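Local atomic coordinates of magnesium and cobalt efflux protein (Bordetella parapertussis, PDB entry 3JTF), a protein that probably takes part in the transport of magnesium and cobalt ions, and binds AMP through the paired CBS domains that make up this fragment. Residues Val84-Leu87 / Asn88-Leu91. Residues are numbered along the deposited sequence; the frame is centred on the assembly and turned at random.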
ATOM      1  N   VAL B  84     -14.915 -16.186 -10.546  1.00 17.16           N
ATOM      2  CA  VAL B  84     -16.332 -16.049 -10.314  1.00 17.74           C
ATOM      3  C   VAL B  84     -16.672 -15.464  -8.929  1.00 17.93           C
ATOM      4  O   VAL B  84     -17.828 -15.225  -8.638  1.00 18.10           O
ATOM      5  CB  VAL B  84     -17.097 -17.391 -10.516  1.00 18.26           C
ATOM      6  CG1 VAL B  84     -17.027 -17.829 -12.007  1.00 18.44           C
ATOM      7  CG2 VAL B  84     -16.602 -18.507  -9.528  1.00 17.63           C
ATOM      8  N   LYS B  85     -15.676 -15.193  -8.089  1.00 16.95           N
ATOM      9  CA  LYS B  85     -15.976 -14.741  -6.731  1.00 17.03           C
ATOM     10  C   LYS B  85     -16.667 -13.381  -6.816  1.00 16.62           C
ATOM     11  O   LYS B  85     -16.279 -12.516  -7.605  1.00 15.49           O
ATOM     12  CB  LYS B  85     -14.697 -14.698  -5.891  1.00 18.21           C
ATOM     13  CG  LYS B  85     -14.952 -14.414  -4.408  1.00 19.40           C
ATOM     14  CD  LYS B  85     -14.006 -15.134  -3.509  1.00 20.00           C
ATOM     15  CE  LYS B  85     -14.522 -15.177  -2.071  1.00 22.23           C
ATOM     16  NZ  LYS B  85     -13.752 -16.124  -1.223  1.00 18.89           N
ATOM     17  N   ARG B  86     -17.743 -13.224  -6.059  1.00 16.47           N
ATOM     18  CA  ARG B  86     -18.486 -11.978  -6.054  1.00 17.14           C
ATOM     19  C   ARG B  86     -17.780 -10.926  -5.197  1.00 15.81           C
ATOM     20  O   ARG B  86     -17.103 -11.253  -4.220  1.00 12.70           O
ATOM     21  CB  ARG B  86     -19.928 -12.213  -5.601  1.00 19.17           C
ATOM     22  CG  ARG B  86     -20.700 -13.165  -6.591  1.00 22.95           C
ATOM     23  CD  ARG B  86     -22.231 -13.109  -6.438  1.00 31.91           C
ATOM     24  NE  ARG B  86     -22.667 -12.754  -5.084  1.00 39.87           N
ATOM     25  CZ  ARG B  86     -22.495 -13.505  -3.985  1.00 43.89           C
ATOM     26  NH1 ARG B  86     -21.883 -14.693  -4.045  1.00 46.03           N
ATOM     27  NH2 ARG B  86     -22.927 -13.056  -2.806  1.00 43.49           N
ATOM     28  N   LEU B  87     -17.949  -9.676  -5.592  1.00 15.01           N
ATOM     29  CA  LEU B  87     -17.245  -8.551  -4.968  1.00 16.51           C
ATOM     30  C   LEU B  87     -17.650  -8.310  -3.521  1.00 16.01           C
ATOM     31  O   LEU B  87     -16.794  -8.016  -2.708  1.00 13.68           O
ATOM     32  CB  LEU B  87     -17.442  -7.258  -5.756  1.00 16.05           C
ATOM     33  CG  LEU B  87     -16.949  -7.339  -7.203  1.00 18.25           C
ATOM     34  CD1 LEU B  87     -16.866  -5.934  -7.795  1.00 16.88           C
ATOM     35  CD2 LEU B  87     -15.619  -8.072  -7.340  1.00 17.93           C
ATOM     36  N   ASN B  88     -18.932  -8.436  -3.202  1.00 17.36           N
ATOM     37  CA  ASN B  88     -19.374  -8.112  -1.842  1.00 18.64           C
ATOM     38  C   ASN B  88     -18.734  -9.112  -0.845  1.00 17.28           C
ATOM     39  O   ASN B  88     -18.312  -8.715   0.249  1.00 17.16           O
ATOM     40  CB  ASN B  88     -20.909  -8.061  -1.693  1.00 19.82           C
ATOM     41  CG  ASN B  88     -21.581  -6.954  -2.563  1.00 26.06           C
ATOM     42  OD1 ASN B  88     -20.964  -5.927  -2.919  1.00 31.81           O
ATOM     43  ND2 ASN B  88     -22.860  -7.172  -2.898  1.00 27.94           N
ATOM     44  N   VAL B  89     -18.631 -10.374  -1.239  1.00 16.10           N
ATOM     45  CA  VAL B  89     -18.046 -11.412  -0.369  1.00 16.10           C
ATOM     46  C   VAL B  89     -16.541 -11.199  -0.258  1.00 14.27           C
ATOM     47  O   VAL B  89     -16.002 -11.225   0.833  1.00 13.46           O
ATOM     48  CB  VAL B  89     -18.332 -12.810  -0.882  1.00 16.91           C
ATOM     49  CG1 VAL B  89     -17.632 -13.868  -0.011  1.00 18.95           C
ATOM     50  CG2 VAL B  89     -19.882 -13.060  -0.906  1.00 19.44           C
ATOM     51  N   LEU B  90     -15.901 -10.893  -1.374  1.00 12.68           N
ATOM     52  CA  LEU B  90     -14.447 -10.681  -1.407  1.00 12.58           C
ATOM     53  C   LEU B  90     -14.033  -9.474  -0.560  1.00 12.41           C
ATOM     54  O   LEU B  90     -12.962  -9.467   0.082  1.00 10.88           O
ATOM     55  CB  LEU B  90     -13.963 -10.506  -2.855  1.00 12.26           C
ATOM     56  CG  LEU B  90     -12.469 -10.275  -3.056  1.00 11.50           C
ATOM     57  CD1 LEU B  90     -11.617 -11.432  -2.340  1.00 11.53           C
ATOM     58  CD2 LEU B  90     -12.114 -10.153  -4.550  1.00 12.49           C
ATOM     59  N   LEU B  91     -14.859  -8.426  -0.602  1.00 11.72           N
ATOM     60  CA  LEU B  91     -14.624  -7.265   0.245  1.00 12.07           C
ATOM     61  C   LEU B  91     -14.552  -7.652   1.745  1.00 11.81           C
ATOM     62  O   LEU B  91     -13.657  -7.225   2.445  1.00 11.44           O
ATOM     63  CB  LEU B  91     -15.700  -6.213   0.044  1.00 11.57           C
ATOM     64  CG  LEU B  91     -15.448  -4.955   0.888  1.00 12.84           C
ATOM     65  CD1 LEU B  91     -14.024  -4.398   0.746  1.00 14.19           C
ATOM     66  CD2 LEU B  91     -16.519  -3.873   0.514  1.00 14.74           C
TER
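V89 is flanked by two long side chains from the loop before its helix, each laid against a different methyl. K85 comes to CG1, its CE 4.0 Å from V89 CG1, and the two side chains cross at about a right angle. R86 reaches the other branch, with its NH2 3.6 Å from V89 CG2; the guanidinium plane is oblique to that methyl. The R86 chain is bent at chi3 (-28°), and this turn of the chain leaves its end beside the valine. Polar ends complete the placing of K85: its NZ forms a salt bridge with E93, one turn beyond V89 on the same helix. Nearer its root, K85 CG lies 4.3 Å from L90 CB.

The backbone bonds show where helix 87-96 begins. R86 occupies the N-cap position, and its O accepts from L90 N at 3.1 Å, with an N-H...O angle of 158°. The next bond in the ladder is L91 N to L87 O, 2.9 Å. At this first turn the amides of L87 and N88 both bond the carboxylate of E4, an acidic partner that would suit the positive end of the helix dipole.

L87 and L90 are buried, against helix 7-10 (L87 on I10, L90 on V7) and helix 117-126 (L87 on Q123, L90 on V120), while L91 also meets V125 of the second subunit. The chemistry thus divides the helix start: leucines are buried against those helices, whereas the two methyls of exposed V89 meet the aliphatic chain of K85 and the guanidinium of R86, a nonpolar contact that leaves the K85 ammonium to pair with E93 and the exposed R86 probably hydrated.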